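Local coordinates for protein cytochrome P450 reductase (Amycolatopsis methanolica 239, PDB 5OGX) that passes electrons from NADH through FAD and a [2Fe-2S] cluster to its partner cytochrome P450, which O-demethylates guaiacol and other lignin-derived aromatics, at residues Leu138-Ala152 and Leu163-Trp177. Residues are numbered along the deposited sequence; the frame is centred on the assembly and turned at random.
Sequences LVVPGSGARRQYSLA and LHVRRVPGGVATDGW. Unlike the reference sequence in segment 163-177: V172 (reference Ile), G176 (reference Arg). With FAD (flavin-adenine dinucleotide), chain B.
P141 sets its CD over the face of the W177 indole, 3.5 Å from the centroid of the six-membered ring and 20° off the normal, a CH-pi contact well suited to proline, whose CD hydrogens are slightly polarised by the adjoining nitrogen. With CG anti to its backbone N (chi1 169°), W177 carries its ring against the 139-141 backbone, V140 CA lying over the same face as P141 CD; V140 CG2 slides past CE3, and L138 CD1 crosses near CH2. Were W177 replaced by a serine, P141 CD would probably lose its aromatic face and a gap open beside V140 and L138. L138 and L163 meet tip to tip through their CD1 methyls, while L163 CD2 reaches L151 CD2 and the carbonyl of S150.

No direct hydrogen bond joins the two segments; FAD bridges them instead. Strands 146-150 and 160-166 are the outermost of the six-stranded antiparallel sheet of the FAD-binding domain, a flattened barrel of the ferredoxin reductase type, with R147-S150 as its RxYS flavin motif. The Y149 hydroxyl shares a hydrogen bond of 2.9 Å with ribityl O4' and also touches the methyl of A173, small enough for that hydroxyl and R147 CG to pack against. Bent at chi2 (-71°), R147 carries NE to phosphate oxygen O1P at 2.9 Å, and A173 N grips the same oxygen at 2.8 Å. T174 holds O2P doubly, from its backbone N and from OG1 at 2.6 Å, where the chain turns into a short helix; V172 N likewise donates to pyrophosphate O1A. At the isoalloxazine, S150 N donates to O4 and the H164 carbonyl accepts from N3 at 2.7 Å, while a water accepts from H164 N within hydrogen-bonding distance of S150 O and O4.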
ATOM      1  N   LEU A 138       4.272   9.539  -6.150  1.00 17.80           N
ATOM      2  CA  LEU A 138       4.196  10.859  -6.760  1.00 19.29           C
ATOM      3  C   LEU A 138       5.398  11.692  -6.340  1.00 22.64           C
ATOM      4  O   LEU A 138       5.941  11.527  -5.246  1.00 23.46           O
ATOM      5  CB  LEU A 138       2.910  11.595  -6.358  1.00 19.86           C
ATOM      6  CG  LEU A 138       1.556  10.892  -6.513  1.00 26.88           C
ATOM      7  CD1 LEU A 138       0.406  11.891  -6.252  1.00 22.12           C
ATOM      8  CD2 LEU A 138       1.413  10.262  -7.878  1.00 27.76           C
ATOM      9  N   VAL A 139       5.789  12.616  -7.212  1.00 20.59           N
ATOM     10  CA  VAL A 139       6.832  13.593  -6.910  1.00 21.85           C
ATOM     11  C   VAL A 139       6.174  14.963  -6.800  1.00 22.55           C
ATOM     12  O   VAL A 139       5.442  15.384  -7.706  1.00 23.78           O
ATOM     13  CB  VAL A 139       7.934  13.589  -7.984  1.00 23.94           C
ATOM     14  CG1 VAL A 139       9.052  14.566  -7.599  1.00 24.77           C
ATOM     15  CG2 VAL A 139       8.485  12.190  -8.168  1.00 25.97           C
ATOM     16  N   VAL A 140       6.421  15.653  -5.690  1.00 21.20           N
ATOM     17  CA  VAL A 140       5.827  16.971  -5.472  1.00 21.13           C
ATOM     18  C   VAL A 140       6.503  17.954  -6.418  1.00 22.53           C
ATOM     19  O   VAL A 140       7.732  18.088  -6.402  1.00 22.53           O
ATOM     20  CB  VAL A 140       5.969  17.431  -4.010  1.00 23.75           C
ATOM     21  CG1 VAL A 140       5.376  18.849  -3.824  1.00 23.90           C
ATOM     22  CG2 VAL A 140       5.329  16.414  -3.067  1.00 21.76           C
ATOM     23  N   PRO A 141       5.754  18.660  -7.251  1.00 22.99           N
ATOM     24  CA  PRO A 141       6.389  19.559  -8.222  1.00 24.15           C
ATOM     25  C   PRO A 141       7.189  20.645  -7.515  1.00 25.25           C
ATOM     26  O   PRO A 141       6.748  21.209  -6.513  1.00 27.48           O
ATOM     27  CB  PRO A 141       5.206  20.156  -8.997  1.00 26.50           C
ATOM     28  CG  PRO A 141       3.988  19.508  -8.489  1.00 31.13           C
ATOM     29  CD  PRO A 141       4.285  18.733  -7.256  1.00 27.70           C
ATOM     30  N   GLY A 142       8.386  20.911  -8.035  1.00 25.54           N
ATOM     31  CA  GLY A 142       9.225  21.976  -7.514  1.00 29.65           C
ATOM     32  C   GLY A 142       9.946  21.631  -6.230  1.00 33.79           C
ATOM     33  O   GLY A 142      10.970  22.240  -5.898  1.00 30.11           O
ATOM     34  N   SER A 143       9.417  20.666  -5.493  1.00 30.72           N
ATOM     35  CA  SER A 143       9.956  20.258  -4.203  1.00 29.55           C
ATOM     36  C   SER A 143      10.901  19.066  -4.307  1.00 29.88           C
ATOM     37  O   SER A 143      11.932  19.040  -3.625  1.00 28.87           O
ATOM     38  CB  SER A 143       8.804  19.925  -3.252  1.00 27.58           C
ATOM     39  OG  SER A 143       9.178  18.884  -2.372  1.00 28.64           O
ATOM     40  N   GLY A 144      10.569  18.065  -5.134  1.00 30.46           N
ATOM     41  CA  GLY A 144      11.357  16.856  -5.233  1.00 27.55           C
ATOM     42  C   GLY A 144      10.985  15.776  -4.237  1.00 25.05           C
ATOM     43  O   GLY A 144      11.425  14.624  -4.392  1.00 27.65           O
ATOM     44  N   ALA A 145      10.194  16.111  -3.224  1.00 24.17           N
ATOM     45  CA  ALA A 145       9.731  15.134  -2.248  1.00 20.92           C
ATOM     46  C   ALA A 145       8.943  14.024  -2.937  1.00 20.38           C
ATOM     47  O   ALA A 145       8.188  14.272  -3.878  1.00 24.87           O
ATOM     48  CB  ALA A 145       8.861  15.832  -1.207  1.00 23.37           C
ATOM     49  N   ARG A 146       9.109  12.791  -2.459  1.00 18.95           N
ATOM     50  CA  ARG A 146       8.415  11.635  -3.016  1.00 20.73           C
ATOM     51  C   ARG A 146       7.443  11.087  -1.987  1.00 21.48           C
ATOM     52  O   ARG A 146       7.814  10.902  -0.824  1.00 20.04           O
ATOM     53  CB  ARG A 146       9.419  10.551  -3.422  1.00 22.34           C
ATOM     54  CG  ARG A 146      10.581  11.134  -4.207  1.00 31.75           C
ATOM     55  CD  ARG A 146      11.532  10.074  -4.716  1.00 40.53           C
ATOM     56  NE  ARG A 146      11.020   9.443  -5.925  1.00 52.02           N
ATOM     57  CZ  ARG A 146      11.211   9.902  -7.160  1.00 50.86           C
ATOM     58  NH1 ARG A 146      11.909  11.011  -7.375  1.00 46.40           N
ATOM     59  NH2 ARG A 146      10.693   9.241  -8.186  1.00 54.77           N
ATOM     60  N   ARG A 147       6.203  10.828  -2.411  1.00 20.19           N
ATOM     61  CA  ARG A 147       5.166  10.371  -1.498  1.00 16.39           C
ATOM     62  C   ARG A 147       4.320   9.296  -2.163  1.00 17.51           C
ATOM     63  O   ARG A 147       4.076   9.337  -3.373  1.00 19.44           O
ATOM     64  CB  ARG A 147       4.262  11.522  -1.027  1.00 18.68           C
ATOM     65  CG  ARG A 147       5.030  12.652  -0.327  1.00 19.72           C
ATOM     66  CD  ARG A 147       5.545  12.231   1.039  1.00 19.78           C
ATOM     67  NE  ARG A 147       6.052  13.381   1.791  1.00 22.51           N
ATOM     68  CZ  ARG A 147       7.329  13.747   1.833  1.00 20.57           C
ATOM     69  NH1 ARG A 147       8.249  13.058   1.154  1.00 21.79           N
ATOM     70  NH2 ARG A 147       7.688  14.814   2.543  1.00 22.73           N
ATOM     71  N   GLN A 148       3.904   8.327  -1.354  1.00 16.03           N
ATOM     72  CA  GLN A 148       3.150   7.164  -1.802  1.00 15.32           C
ATOM     73  C   GLN A 148       1.658   7.396  -1.617  1.00 14.49           C
ATOM     74  O   GLN A 148       1.234   7.870  -0.559  1.00 15.77           O
ATOM     75  CB  GLN A 148       3.554   5.947  -0.971  1.00 16.24           C
ATOM     76  CG  GLN A 148       5.064   5.710  -0.875  1.00 17.09           C
ATOM     77  CD  GLN A 148       5.775   6.429   0.293  1.00 19.56           C
ATOM     78  OE1 GLN A 148       5.309   7.440   0.830  1.00 18.80           O
ATOM     79  NE2 GLN A 148       6.928   5.893   0.674  1.00 20.70           N
ATOM     80  N   TYR A 149       0.861   6.961  -2.596  1.00 15.59           N
ATOM     81  CA  TYR A 149      -0.599   7.006  -2.481  1.00 16.33           C
ATOM     82  C   TYR A 149      -1.163   5.707  -3.027  1.00 17.56           C
ATOM     83  O   TYR A 149      -0.869   5.319  -4.164  1.00 15.91           O
ATOM     84  CB  TYR A 149      -1.190   8.238  -3.199  1.00 16.95           C
ATOM     85  CG  TYR A 149      -0.736   9.460  -2.454  1.00 17.41           C
ATOM     86  CD1 TYR A 149      -1.274   9.769  -1.215  1.00 15.85           C
ATOM     87  CD2 TYR A 149       0.338  10.208  -2.906  1.00 17.10           C
ATOM     88  CE1 TYR A 149      -0.801  10.854  -0.473  1.00 17.46           C
ATOM     89  CE2 TYR A 149       0.818  11.289  -2.176  1.00 21.08           C
ATOM     90  CZ  TYR A 149       0.259  11.594  -0.961  1.00 20.65           C
ATOM     91  OH  TYR A 149       0.755  12.652  -0.233  1.00 21.94           O
ATOM     92  N   SER A 150      -1.947   5.025  -2.198  1.00 19.46           N
ATOM     93  CA  SER A 150      -2.541   3.748  -2.575  1.00 16.24           C
ATOM     94  C   SER A 150      -3.593   3.926  -3.661  1.00 17.34           C
ATOM     95  O   SER A 150      -4.328   4.918  -3.684  1.00 19.02           O
ATOM     96  CB  SER A 150      -3.215   3.109  -1.361  1.00 18.46           C
ATOM     97  OG  SER A 150      -2.299   2.879  -0.319  1.00 21.14           O
ATOM     98  N   LEU A 151      -3.689   2.924  -4.537  1.00 16.19           N
ATOM     99  CA  LEU A 151      -4.754   2.887  -5.531  1.00 16.53           C
ATOM    100  C   LEU A 151      -6.024   2.342  -4.899  1.00 17.15           C
ATOM    101  O   LEU A 151      -5.996   1.315  -4.216  1.00 18.07           O
ATOM    102  CB  LEU A 151      -4.344   2.024  -6.728  1.00 19.98           C
ATOM    103  CG  LEU A 151      -3.112   2.511  -7.508  1.00 17.54           C
ATOM    104  CD1 LEU A 151      -2.834   1.554  -8.651  1.00 19.14           C
ATOM    105  CD2 LEU A 151      -3.339   3.926  -8.057  1.00 18.97           C
ATOM    106  N   ALA A 152      -7.141   3.029  -5.130  1.00 17.07           N
ATOM    107  CA  ALA A 152      -8.446   2.463  -4.800  1.00 16.40           C
ATOM    108  C   ALA A 152      -8.979   1.573  -5.915  1.00 17.91           C
ATOM    109  O   ALA A 152     -10.045   0.952  -5.753  1.00 22.51           O
ATOM    110  CB  ALA A 152      -9.448   3.595  -4.505  1.00 22.17           C
ATOM    111  N   LEU A 163      -7.000   8.047  -6.128  1.00 17.92           N
ATOM    112  CA  LEU A 163      -6.295   8.217  -4.861  1.00 20.36           C
ATOM    113  C   LEU A 163      -7.221   8.876  -3.847  1.00 20.16           C
ATOM    114  O   LEU A 163      -8.049   9.725  -4.203  1.00 23.48           O
ATOM    115  CB  LEU A 163      -5.030   9.092  -5.036  1.00 19.42           C
ATOM    116  CG  LEU A 163      -4.165   8.790  -6.257  1.00 22.17           C
ATOM    117  CD1 LEU A 163      -3.002   9.789  -6.354  1.00 21.86           C
ATOM    118  CD2 LEU A 163      -3.638   7.375  -6.172  1.00 19.31           C
ATOM    119  N   HIS A 164      -7.068   8.494  -2.577  1.00 19.47           N
ATOM    120  CA  HIS A 164      -7.746   9.150  -1.457  1.00 21.29           C
ATOM    121  C   HIS A 164      -6.678   9.770  -0.574  1.00 23.38           C
ATOM    122  O   HIS A 164      -5.879   9.048   0.023  1.00 22.52           O
ATOM    123  CB  HIS A 164      -8.581   8.162  -0.628  1.00 19.99           C
ATOM    124  CG  HIS A 164      -9.590   7.398  -1.424  1.00 20.95           C
ATOM    125  ND1 HIS A 164     -10.317   6.359  -0.885  1.00 21.80           N
ATOM    126  CD2 HIS A 164      -9.997   7.518  -2.712  1.00 20.28           C
ATOM    127  CE1 HIS A 164     -11.130   5.870  -1.807  1.00 21.51           C
ATOM    128  NE2 HIS A 164     -10.959   6.557  -2.923  1.00 23.49           N
ATOM    129  N   VAL A 165      -6.673  11.096  -0.477  1.00 21.58           N
ATOM    130  CA  VAL A 165      -5.582  11.831   0.153  1.00 21.18           C
ATOM    131  C   VAL A 165      -6.089  12.516   1.413  1.00 23.17           C
ATOM    132  O   VAL A 165      -7.045  13.295   1.358  1.00 24.72           O
ATOM    133  CB  VAL A 165      -4.991  12.865  -0.817  1.00 23.88           C
ATOM    134  CG1 VAL A 165      -3.764  13.530  -0.192  1.00 25.30           C
ATOM    135  CG2 VAL A 165      -4.637  12.195  -2.139  1.00 21.44           C
ATOM    136  N   ARG A 166      -5.421  12.264   2.532  1.00 21.96           N
ATOM    137  CA  ARG A 166      -5.722  12.951   3.783  1.00 22.52           C
ATOM    138  C   ARG A 166      -4.766  14.125   3.977  1.00 24.71           C
ATOM    139  O   ARG A 166      -3.544  13.970   3.834  1.00 24.88           O
ATOM    140  CB  ARG A 166      -5.623  11.987   4.964  1.00 24.84           C
ATOM    141  CG  ARG A 166      -5.838  12.657   6.303  1.00 31.21           C
ATOM    142  CD  ARG A 166      -7.276  12.543   6.776  1.00 46.30           C
ATOM    143  NE  ARG A 166      -7.452  13.185   8.076  1.00 62.98           N
ATOM    144  CZ  ARG A 166      -7.073  12.653   9.234  1.00 69.91           C
ATOM    145  NH1 ARG A 166      -7.271  13.320  10.366  1.00 73.53           N
ATOM    146  NH2 ARG A 166      -6.500  11.455   9.265  1.00 67.69           N
ATOM    147  N   ARG A 167      -5.322  15.296   4.298  1.00 25.51           N
ATOM    148  CA  ARG A 167      -4.507  16.480   4.531  1.00 24.92           C
ATOM    149  C   ARG A 167      -3.730  16.341   5.832  1.00 29.50           C
ATOM    150  O   ARG A 167      -4.314  16.093   6.888  1.00 31.97           O
ATOM    151  CB  ARG A 167      -5.388  17.737   4.581  1.00 27.12           C
ATOM    152  CG  ARG A 167      -4.613  19.054   4.456  1.00 31.01           C
ATOM    153  CD  ARG A 167      -5.553  20.274   4.506  1.00 33.05           C
ATOM    154  NE  ARG A 167      -6.227  20.369   5.799  1.00 36.09           N
ATOM    155  CZ  ARG A 167      -5.709  20.956   6.875  1.00 44.36           C
ATOM    156  NH1 ARG A 167      -4.513  21.538   6.819  1.00 42.35           N
ATOM    157  NH2 ARG A 167      -6.394  20.974   8.011  1.00 45.95           N
ATOM    158  N   VAL A 168      -2.420  16.518   5.762  1.00 22.84           N
ATOM    159  CA  VAL A 168      -1.563  16.551   6.944  1.00 24.55           C
ATOM    160  C   VAL A 168      -1.155  18.003   7.183  1.00 29.29           C
ATOM    161  O   VAL A 168      -0.524  18.610   6.309  1.00 30.41           O
ATOM    162  CB  VAL A 168      -0.331  15.647   6.772  1.00 27.86           C
ATOM    163  CG1 VAL A 168       0.619  15.817   7.941  1.00 28.85           C
ATOM    164  CG2 VAL A 168      -0.762  14.176   6.607  1.00 25.48           C
ATOM    165  N   PRO A 169      -1.527  18.608   8.313  1.00 32.45           N
ATOM    166  CA  PRO A 169      -1.150  20.004   8.570  1.00 33.85           C
ATOM    167  C   PRO A 169       0.352  20.217   8.460  1.00 27.25           C
ATOM    168  O   PRO A 169       1.152  19.470   9.033  1.00 31.98           O
ATOM    169  CB  PRO A 169      -1.649  20.241   9.997  1.00 34.72           C
ATOM    170  CG  PRO A 169      -2.837  19.333  10.108  1.00 39.20           C
ATOM    171  CD  PRO A 169      -2.447  18.090   9.342  1.00 31.85           C
ATOM    172  N   GLY A 170       0.731  21.242   7.699  1.00 32.45           N
ATOM    173  CA  GLY A 170       2.127  21.529   7.449  1.00 34.62           C
ATOM    174  C   GLY A 170       2.818  20.574   6.506  1.00 31.99           C
ATOM    175  O   GLY A 170       4.040  20.655   6.363  1.00 32.84           O
ATOM    176  N   GLY A 171       2.078  19.669   5.863  1.00 28.15           N
ATOM    177  CA  GLY A 171       2.696  18.662   5.002  1.00 26.60           C
ATOM    178  C   GLY A 171       3.127  19.226   3.653  1.00 24.78           C
ATOM    179  O   GLY A 171       2.479  20.099   3.075  1.00 26.33           O
ATOM    180  N   VAL A 172       4.244  18.705   3.155  1.00 22.11           N
ATOM    181  CA  VAL A 172       4.788  19.173   1.886  1.00 26.50           C
ATOM    182  C   VAL A 172       3.870  18.788   0.729  1.00 25.28           C
ATOM    183  O   VAL A 172       3.505  19.634  -0.099  1.00 26.87           O
ATOM    184  CB  VAL A 172       6.218  18.634   1.697  1.00 28.55           C
ATOM    185  CG1 VAL A 172       6.700  18.818   0.254  1.00 27.91           C
ATOM    186  CG2 VAL A 172       7.162  19.318   2.675  1.00 33.39           C
ATOM    187  N   ALA A 173       3.477  17.507   0.655  1.00 22.97           N
ATOM    188  CA  ALA A 173       2.670  17.054  -0.474  1.00 22.38           C
ATOM    189  C   ALA A 173       1.198  17.399  -0.305  1.00 26.51           C
ATOM    190  O   ALA A 173       0.526  17.709  -1.288  1.00 25.04           O
ATOM    191  CB  ALA A 173       2.810  15.543  -0.678  1.00 20.59           C
ATOM    192  N   THR A 174       0.662  17.312   0.912  1.00 21.31           N
ATOM    193  CA  THR A 174      -0.788  17.472   1.080  1.00 24.93           C
ATOM    194  C   THR A 174      -1.143  18.940   1.297  1.00 28.11           C
ATOM    195  O   THR A 174      -1.662  19.595   0.389  1.00 26.59           O
ATOM    196  CB  THR A 174      -1.291  16.568   2.208  1.00 21.04           C
ATOM    197  OG1 THR A 174      -0.588  16.860   3.420  1.00 27.06           O
ATOM    198  CG2 THR A 174      -1.063  15.124   1.832  1.00 23.26           C
ATOM    199  N   ASP A 175      -0.843  19.468   2.489  1.00 26.02           N
ATOM    200  CA  ASP A 175      -1.104  20.874   2.790  1.00 31.25           C
ATOM    201  C   ASP A 175      -0.487  21.797   1.742  1.00 36.51           C
ATOM    202  O   ASP A 175      -1.079  22.818   1.378  1.00 38.85           O
ATOM    203  CB  ASP A 175      -0.554  21.202   4.180  1.00 33.09           C
ATOM    204  CG  ASP A 175      -1.493  22.064   5.017  1.00 44.85           C
ATOM    205  OD1 ASP A 175      -2.682  22.216   4.660  1.00 46.85           O
ATOM    206  OD2 ASP A 175      -1.028  22.584   6.053  1.00 42.47           O
ATOM    207  N   GLY A 176       0.689  21.441   1.223  1.00 31.43           N
ATOM    208  CA  GLY A 176       1.388  22.322   0.306  1.00 31.76           C
ATOM    209  C   GLY A 176       1.091  22.164  -1.178  1.00 36.17           C
ATOM    210  O   GLY A 176       1.555  22.988  -1.977  1.00 37.89           O
ATOM    211  N   TRP A 177       0.329  21.148  -1.586  1.00 29.80           N
ATOM    212  CA  TRP A 177       0.154  20.900  -3.015  1.00 24.59           C
ATOM    213  C   TRP A 177      -1.185  20.244  -3.341  1.00 28.51           C
ATOM    214  O   TRP A 177      -2.010  20.845  -4.038  1.00 30.94           O
ATOM    215  CB  TRP A 177       1.317  20.050  -3.532  1.00 25.45           C
ATOM    216  CG  TRP A 177       1.149  19.504  -4.920  1.00 24.46           C
ATOM    217  CD1 TRP A 177       0.747  20.185  -6.037  1.00 27.65           C
ATOM    218  CD2 TRP A 177       1.403  18.155  -5.342  1.00 23.97           C
ATOM    219  NE1 TRP A 177       0.734  19.339  -7.126  1.00 26.06           N
ATOM    220  CE2 TRP A 177       1.126  18.089  -6.723  1.00 23.99           C
ATOM    221  CE3 TRP A 177       1.830  16.998  -4.684  1.00 22.40           C
ATOM    222  CZ2 TRP A 177       1.262  16.905  -7.457  1.00 25.90           C
ATOM    223  CZ3 TRP A 177       1.968  15.819  -5.417  1.00 26.69           C
ATOM    224  CH2 TRP A 177       1.693  15.790  -6.789  1.00 29.10           C
TER
HETATM  225  PA  FAD B 401       5.135  15.614   5.372  1.00 24.50           P
HETATM  226  O1A FAD B 401       5.679  16.936   4.888  1.00 26.14           O
HETATM  227  O2A FAD B 401       5.997  14.427   5.020  1.00 25.24           O
HETATM  228  O5B FAD B 401       4.934  15.630   7.010  1.00 30.05           O
HETATM  229  C5B FAD B 401       4.689  16.855   7.663  1.00 38.67           C
HETATM  230  C4B FAD B 401       4.845  16.606   9.191  1.00 38.27           C
HETATM  231  O4B FAD B 401       3.833  15.905   9.625  1.00 37.13           O
HETATM  232  C3B FAD B 401       6.092  15.749   9.465  1.00 37.85           C
HETATM  233  O3B FAD B 401       6.659  16.154  10.629  1.00 41.77           O
HETATM  234  C2B FAD B 401       5.541  14.306   9.561  1.00 37.04           C
HETATM  235  O2B FAD B 401       6.446  13.422  10.356  1.00 38.16           O
HETATM  236  C1B FAD B 401       4.361  14.455  10.103  1.00 36.67           C
HETATM  237  N9A FAD B 401       3.395  13.532   9.567  1.00 39.76           N
HETATM  238  C8A FAD B 401       3.490  12.858   8.413  1.00 38.28           C
HETATM  239  N7A FAD B 401       2.372  12.133   8.269  1.00 35.07           N
HETATM  240  C5A FAD B 401       1.586  12.376   9.334  1.00 39.77           C
HETATM  241  C6A FAD B 401       0.345  11.896   9.675  1.00 42.04           C
HETATM  242  N6A FAD B 401      -0.652  10.988   9.137  1.00 39.40           N
HETATM  243  N1A FAD B 401      -0.237  12.298  10.798  1.00 44.55           N
HETATM  244  C2A FAD B 401       0.396  13.179  11.613  1.00 44.12           C
HETATM  245  N3A FAD B 401       1.622  13.659  11.282  1.00 40.84           N
HETATM  246  C4A FAD B 401       2.209  13.246  10.134  1.00 40.02           C
HETATM  247  N1  FAD B 401      -1.529   8.951   2.530  1.00 16.86           N
HETATM  248  C2  FAD B 401      -2.887   9.199   2.063  1.00 18.20           C
HETATM  249  O2  FAD B 401      -3.457  10.188   2.385  1.00 22.83           O
HETATM  250  N3  FAD B 401      -3.532   8.224   1.173  1.00 16.94           N
HETATM  251  C4  FAD B 401      -2.897   7.013   0.753  1.00 18.76           C
HETATM  252  O4  FAD B 401      -3.456   6.241   0.047  1.00 19.96           O
HETATM  253  C4X FAD B 401      -1.515   6.771   1.268  1.00 14.36           C
HETATM  254  N5  FAD B 401      -0.835   5.584   0.848  1.00 15.91           N
HETATM  255  C5X FAD B 401       0.509   5.357   1.371  1.00 15.95           C
HETATM  256  C6  FAD B 401       1.150   4.166   1.013  1.00 15.55           C
HETATM  257  C7  FAD B 401       2.436   3.965   1.518  1.00 15.55           C
HETATM  258  C7M FAD B 401       2.990   2.634   1.012  1.00 18.42           C
HETATM  259  C8  FAD B 401       3.052   4.907   2.341  1.00 16.15           C
HETATM  260  C8M FAD B 401       4.461   4.604   2.833  1.00 15.34           C
HETATM  261  C9  FAD B 401       2.405   6.084   2.703  1.00 18.34           C
HETATM  262  C9A FAD B 401       1.130   6.291   2.217  1.00 16.19           C
HETATM  263  N10 FAD B 401       0.455   7.541   2.606  1.00 15.24           N
HETATM  264  C10 FAD B 401      -0.872   7.741   2.129  1.00 14.70           C
HETATM  265  C1' FAD B 401       1.134   8.560   3.426  1.00 17.41           C
HETATM  266  C2' FAD B 401       1.617   9.597   2.326  1.00 18.65           C
HETATM  267  O2' FAD B 401       2.560   9.065   1.405  1.00 18.72           O
HETATM  268  C3' FAD B 401       2.255  10.882   2.900  1.00 20.78           C
HETATM  269  O3' FAD B 401       3.194  10.504   3.866  1.00 19.97           O
HETATM  270  C4' FAD B 401       1.198  11.798   3.544  1.00 20.99           C
HETATM  271  O4' FAD B 401       0.290  12.238   2.570  1.00 20.34           O
HETATM  272  C5' FAD B 401       1.856  13.029   4.202  1.00 21.87           C
HETATM  273  O5' FAD B 401       2.792  13.592   3.303  1.00 21.66           O
HETATM  274  P   FAD B 401       3.092  15.204   3.368  1.00 22.20           P
HETATM  275  O1P FAD B 401       4.210  15.494   2.404  1.00 23.28           O
HETATM  276  O2P FAD B 401       1.823  16.002   3.183  1.00 24.67           O
HETATM  277  O3P FAD B 401       3.579  15.460   4.911  1.00 22.00           O
HETATM  278  O   HOH W   1      -4.819   7.021  -2.239  1.00 20.79           O